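Local coordinates for cellulosomal scaffoldin adaptor protein B (Acetivibrio cellulolyticus, PDB 3FNK) that binds dockerin modules through this type II cohesin, the second in a cellulosomal adaptor scaffoldin, at residues A9-M14 with G163-P169; P50-Q54 with K131-V135. All coordinates share one frame; numbering follows the deposited sequence.

Contact 1. Residues A9-M14 with G163-P169; sequences ASYITM and GYFVIQP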
loop_
_atom_site.group_PDB
_atom_site.type_symbol
_atom_site.label_atom_id
_atom_site.label_comp_id
_atom_site.label_asym_id
_atom_site.label_seq_id
_atom_site.Cartn_x
_atom_site.Cartn_y
_atom_site.Cartn_z
ATOM N N ALA A 9 1.351 -18.683 2.030
ATOM C CA ALA A 9 0.842 -18.226 0.721
ATOM C C ALA A 9 1.427 -16.837 0.374
ATOM O O ALA A 9 1.790 -16.067 1.272
ATOM C CB ALA A 9 -0.680 -18.167 0.738
ATOM N N SER A 10 1.563 -16.551 -0.914
ATOM C CA SER A 10 2.030 -15.238 -1.375
ATOM C C SER A 10 0.879 -14.257 -1.316
ATOM O O SER A 10 -0.240 -14.571 -1.756
ATOM C CB SER A 10 2.553 -15.340 -2.804
ATOM O OG SER A 10 3.668 -16.195 -2.814
ATOM N N TYR A 11 1.130 -13.067 -0.773
ATOM C CA TYR A 11 0.076 -12.047 -0.781
ATOM C C TYR A 11 0.605 -10.616 -0.747
ATOM O O TYR A 11 1.806 -10.370 -0.578
ATOM C CB TYR A 11 -0.856 -12.238 0.406
ATOM C CG TYR A 11 -0.167 -12.173 1.728
ATOM C CD1 TYR A 11 0.140 -10.953 2.307
ATOM C CD2 TYR A 11 0.130 -13.339 2.446
ATOM C CE1 TYR A 11 0.764 -10.896 3.546
ATOM C CE2 TYR A 11 0.747 -13.294 3.685
ATOM C CZ TYR A 11 1.059 -12.063 4.228
ATOM O OH TYR A 11 1.684 -11.977 5.462
ATOM N N ILE A 12 -0.329 -9.705 -0.911
ATOM C CA ILE A 12 -0.159 -8.325 -0.535
ATOM C C ILE A 12 -1.297 -7.954 0.382
ATOM O O ILE A 12 -2.459 -8.309 0.141
ATOM C CB ILE A 12 -0.072 -7.362 -1.784
ATOM C CG1 ILE A 12 0.159 -5.910 -1.324
ATOM C CG2 ILE A 12 -1.276 -7.523 -2.701
ATOM C CD1 ILE A 12 0.501 -4.902 -2.498
ATOM N N THR A 13 -0.983 -7.226 1.441
ATOM C CA THR A 13 -2.054 -6.811 2.300
ATOM C C THR A 13 -1.832 -5.409 2.878
ATOM O O THR A 13 -0.787 -4.782 2.640
ATOM C CB THR A 13 -2.284 -7.882 3.427
ATOM O OG1 THR A 13 -3.618 -7.748 3.941
ATOM C CG2 THR A 13 -1.289 -7.718 4.519
ATOM N N MET A 14 -2.840 -4.928 3.610
ATOM C CA MET A 14 -2.700 -3.763 4.513
ATOM C C MET A 14 -2.928 -4.178 5.975
ATOM O O MET A 14 -3.958 -4.794 6.265
ATOM C CB MET A 14 -3.720 -2.697 4.107
ATOM C CG MET A 14 -3.461 -1.322 4.690
ATOM S SD MET A 14 -4.763 -0.205 4.166
ATOM C CE MET A 14 -4.549 -0.252 2.377
ATOM N N GLY A 163 -0.880 -15.715 -8.987
ATOM C CA GLY A 163 -0.090 -16.383 -7.965
ATOM C C GLY A 163 -0.035 -15.742 -6.601
ATOM O O GLY A 163 0.650 -16.245 -5.710
ATOM N N TYR A 164 -0.714 -14.620 -6.409
ATOM C CA TYR A 164 -0.760 -14.071 -5.062
ATOM C C TYR A 164 -2.183 -13.626 -4.711
ATOM O O TYR A 164 -2.969 -13.358 -5.605
ATOM C CB TYR A 164 0.260 -12.925 -4.862
ATOM C CG TYR A 164 -0.049 -11.654 -5.674
ATOM C CD1 TYR A 164 -0.851 -10.633 -5.129
ATOM C CD2 TYR A 164 0.421 -11.498 -6.991
ATOM C CE1 TYR A 164 -1.151 -9.473 -5.867
ATOM C CE2 TYR A 164 0.130 -10.322 -7.745
ATOM C CZ TYR A 164 -0.653 -9.329 -7.170
ATOM O OH TYR A 164 -0.957 -8.171 -7.862
ATOM N N PHE A 165 -2.451 -13.504 -3.415
ATOM C CA PHE A 165 -3.729 -13.056 -2.879
ATOM C C PHE A 165 -3.668 -11.602 -2.479
ATOM O O PHE A 165 -2.651 -11.144 -2.001
ATOM C CB PHE A 165 -4.092 -13.887 -1.630
ATOM C CG PHE A 165 -4.349 -15.351 -1.946
ATOM C CD1 PHE A 165 -3.298 -16.269 -1.928
ATOM C CD2 PHE A 165 -5.642 -15.793 -2.286
ATOM C CE1 PHE A 165 -3.531 -17.638 -2.246
ATOM C CE2 PHE A 165 -5.896 -17.150 -2.613
ATOM C CZ PHE A 165 -4.834 -18.075 -2.571
ATOM N N VAL A 166 -4.762 -10.883 -2.670
ATOM C CA VAL A 166 -4.903 -9.520 -2.122
ATOM C C VAL A 166 -5.778 -9.651 -0.875
ATOM O O VAL A 166 -6.944 -9.968 -1.012
ATOM C CB VAL A 166 -5.577 -8.591 -3.177
ATOM C CG1 VAL A 166 -5.932 -7.248 -2.588
ATOM C CG2 VAL A 166 -4.658 -8.440 -4.453
ATOM N N ILE A 167 -5.222 -9.458 0.321
ATOM C CA ILE A 167 -5.968 -9.699 1.548
ATOM C C ILE A 167 -6.435 -8.337 2.052
ATOM O O ILE A 167 -5.619 -7.518 2.422
ATOM C CB ILE A 167 -5.117 -10.424 2.617
ATOM C CG1 ILE A 167 -4.628 -11.780 2.073
ATOM C CG2 ILE A 167 -5.910 -10.604 3.943
ATOM C CD1 ILE A 167 -3.533 -12.516 2.917
ATOM N N GLN A 168 -7.737 -8.089 1.981
ATOM C CA GLN A 168 -8.330 -6.804 2.409
ATOM C C GLN A 168 -8.168 -6.619 3.915
ATOM O O GLN A 168 -8.212 -7.592 4.657
ATOM C CB GLN A 168 -9.789 -6.718 1.970
ATOM C CG GLN A 168 -10.012 -6.970 0.479
ATOM C CD GLN A 168 -9.614 -5.795 -0.386
ATOM O OE1 GLN A 168 -9.043 -4.822 0.092
ATOM N NE2 GLN A 168 -9.906 -5.887 -1.674
ATOM N N PRO A 169 -7.929 -5.382 4.379
ATOM C CA PRO A 169 -7.466 -5.190 5.764
ATOM C C PRO A 169 -8.467 -5.394 6.898
ATOM O O PRO A 169 -8.042 -5.593 8.044
ATOM C CB PRO A 169 -7.004 -3.729 5.781
ATOM C CG PRO A 169 -7.743 -3.096 4.669
ATOM C CD PRO A 169 -7.872 -4.129 3.608
#
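Ile-167 lies across Tyr-11, and its side chain can be followed outward from the strand. Its CB comes 3.3 Å from Thr-13 OG1, and CG2 stays near the same hydroxyl. CG1, turned anti to the carbonyl carbon (chi1 -59°), heads back along the neighbouring strand and passes Tyr-11 CB. The tip, CD1, then settles over one face of the Tyr-11 ring in a CH-pi contact, 4.0 Å from the ring centroid and 28° off its normal. Phe-165 shares this face of the sheet, its CB beside that of Tyr-11 and its CE1 4.2 Å from Ala-9 CB.

Strand 11-16 and strand 165-167, near the two termini, pair in parallel within the jelly-roll beta sandwich of the cohesin fold. Backbone bonds join them in the staggered parallel pattern: Phe-165 N gives to Ser-10 O, Ile-12 N to Phe-165 O at 2.9 Å, and Ile-167 N to Ile-12 O at 3.0 Å. Thr-13 OG1 also approaches Ile-167 O, but the separation is suspiciously short and a bond there is doubtful.

On the inner face Ile-12 CG2 rests 3.7 Å from Tyr-164 CE1 and 3.9 Å from Val-166 CG2, all three side chains reaching toward strand 150-154 of the other sheet. Tyr-164 OH is hydrogen-bonded to Thr-150 there. Further along, Pro-169 CB packs 3.8 Å from Met-14 CB.

Contact 2. Residues P50-Q54 with K131-V135; sequences PTVLQ and KATTV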
loop_
_atom_site.group_PDB
_atom_site.type_symbol
_atom_site.label_atom_id
_atom_site.label_comp_id
_atom_site.label_asym_id
_atom_site.label_seq_id
_atom_site.Cartn_x
_atom_site.Cartn_y
_atom_site.Cartn_z
ATOM N N PRO A 50 -13.894 9.259 2.688
ATOM C CA PRO A 50 -13.285 10.548 3.004
ATOM C C PRO A 50 -14.124 11.316 4.045
ATOM O O PRO A 50 -13.538 12.031 4.880
ATOM C CB PRO A 50 -13.281 11.280 1.661
ATOM C CG PRO A 50 -14.387 10.699 0.898
ATOM C CD PRO A 50 -14.563 9.271 1.370
ATOM N N THR A 51 -15.461 11.151 4.002
ATOM C CA THR A 51 -16.374 11.768 5.004
ATOM C C THR A 51 -16.076 11.232 6.409
ATOM O O THR A 51 -16.361 11.900 7.402
ATOM C CB THR A 51 -17.904 11.592 4.658
ATOM O OG1 THR A 51 -18.356 10.265 4.969
ATOM C CG2 THR A 51 -18.215 11.878 3.184
ATOM N N VAL A 52 -15.468 10.040 6.477
ATOM C CA VAL A 52 -15.198 9.309 7.748
ATOM C C VAL A 52 -13.698 9.205 8.112
ATOM O O VAL A 52 -13.311 9.231 9.303
ATOM C CB VAL A 52 -15.798 7.855 7.685
ATOM C CG1 VAL A 52 -15.423 7.031 8.908
ATOM C CG2 VAL A 52 -17.326 7.885 7.470
ATOM N N LEU A 53 -12.856 9.038 7.086
ATOM C CA LEU A 53 -11.409 8.994 7.317
ATOM C C LEU A 53 -10.709 10.045 6.447
ATOM O O LEU A 53 -11.139 10.291 5.319
ATOM C CB LEU A 53 -10.842 7.605 6.997
ATOM C CG LEU A 53 -11.214 6.359 7.821
ATOM C CD1 LEU A 53 -11.055 5.116 6.909
ATOM C CD2 LEU A 53 -10.334 6.201 9.094
ATOM N N GLN A 54 -9.651 10.648 6.987
ATOM C CA GLN A 54 -8.793 11.585 6.225
ATOM C C GLN A 54 -7.343 11.074 6.059
ATOM O O GLN A 54 -6.625 10.833 7.028
ATOM C CB GLN A 54 -8.805 12.993 6.848
ATOM C CG GLN A 54 -7.607 13.892 6.409
ATOM C CD GLN A 54 -7.564 15.285 7.078
ATOM O OE1 GLN A 54 -7.989 16.282 6.490
ATOM N NE2 GLN A 54 -7.004 15.351 8.277
ATOM N N LYS A 131 -17.103 6.047 13.367
ATOM C CA LYS A 131 -18.178 5.346 12.664
ATOM C C LYS A 131 -17.595 4.152 11.895
ATOM O O LYS A 131 -16.454 4.218 11.415
ATOM C CB LYS A 131 -18.885 6.315 11.712
ATOM C CG LYS A 131 -19.885 5.681 10.763
ATOM C CD LYS A 131 -20.584 6.738 9.918
ATOM C CE LYS A 131 -21.665 6.129 9.036
ATOM N NZ LYS A 131 -22.405 7.189 8.276
ATOM N N ALA A 132 -18.375 3.071 11.781
ATOM C CA ALA A 132 -17.925 1.809 11.165
ATOM C C ALA A 132 -17.418 2.011 9.748
ATOM O O ALA A 132 -18.151 2.473 8.869
ATOM C CB ALA A 132 -19.056 0.753 11.168
ATOM N N THR A 133 -16.166 1.645 9.514
ATOM C CA THR A 133 -15.560 2.002 8.235
ATOM C C THR A 133 -14.503 1.017 7.745
ATOM O O THR A 133 -13.712 0.482 8.530
ATOM C CB THR A 133 -15.015 3.482 8.267
ATOM O OG1 THR A 133 -14.937 4.013 6.940
ATOM C CG2 THR A 133 -13.684 3.597 8.981
ATOM N N THR A 134 -14.498 0.805 6.431
ATOM C CA THR A 134 -13.506 -0.073 5.790
ATOM C C THR A 134 -12.694 0.607 4.672
ATOM O O THR A 134 -13.200 1.426 3.891
ATOM C CB THR A 134 -14.165 -1.327 5.239
ATOM O OG1 THR A 134 -15.251 -0.934 4.393
ATOM C CG2 THR A 134 -14.729 -2.176 6.376
ATOM N N VAL A 135 -11.422 0.241 4.618
ATOM C CA VAL A 135 -10.513 0.630 3.549
ATOM C C VAL A 135 -10.276 -0.612 2.683
ATOM O O VAL A 135 -10.059 -1.696 3.224
ATOM C CB VAL A 135 -9.204 1.134 4.175
ATOM C CG1 VAL A 135 -8.127 1.384 3.121
ATOM C CG2 VAL A 135 -9.490 2.405 4.979
#
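Val-52 and Thr-133 pass alongside one another, pointing opposite ways, and around them gathers a small set of van der Waals contacts. These join the start of strand 53-56, in the mixed sheet of the cohesin sandwich, to the loop between strands 118-127 and 136-137, which leads into the antiparallel sheet. The closest is made by one methyl of the valine: Val-52 CG1, placed anti to its own backbone N (chi1 174°), stands 3.6 Å from Thr-133 CB. The same methyl also lies against Thr-133 OG1, at an equal 3.6 Å, so the threonine offers it both carbon and hydroxyl.

Contacts between methyl groups continue one residue further on. Leu-53 sends CD1 between two partners, meeting Thr-133 CG2 at 3.7 Å and Val-135 CG2 at 3.7 Å. The threonine methyl has two neighbours on the other segment, since Val-52 CG1 also comes to 3.8 Å from Thr-133 CG2. Beyond the pair of segments, Leu-53 continues onto Phe-125 of strand 118-127, while Val-135 reaches Met-14 and Tyr-16 of strand 11-16.

A looser contact involves the aliphatic part of a charged residue. Lys-131 is fully extended, and its CD passes 4.2 Å from Val-52 CG2; the lysine itself is exposed. Its carbonyl O is the nearest atom of that residue to Val-52, 3.9 Å from CG1.

Backbone hydrogen bonds tie each segment to other parts of the chain: Val-52 pairs with Leu-128 and Gln-54 with Lys-126, whereas Thr-133 pairs with Ile-172. Between the two segments themselves the chemistry is mostly van der Waals packing of methyl and methylene groups, with a threonine hydroxyl and a carbonyl O at its margin, which implies that their fit depends on side-chain shape rather than on directional bonds.

How the contacts relate
Contact 1 lies nearer the middle of the module, about 11 Å from the chain centre, whereas contact 2 sits about 17 Å out; yet the residues touching in contact 2 are mostly buried and contact 1 has a partly open outer face. Both reach the same mixed sheet: contact 1 pairs two of its strands directly, and contact 2 packs a loop against the start of strand 53-56. Contact 1 combines backbone hydrogen bonds with side-chain packing; contact 2 has packing alone. Their centres are about 22 Å apart, but they meet at Val-135, where Met-14 SD lies 3.9 Å from Val-135 CG1. Both segments of contact 2 fall between the two segments of contact 1 in sequence.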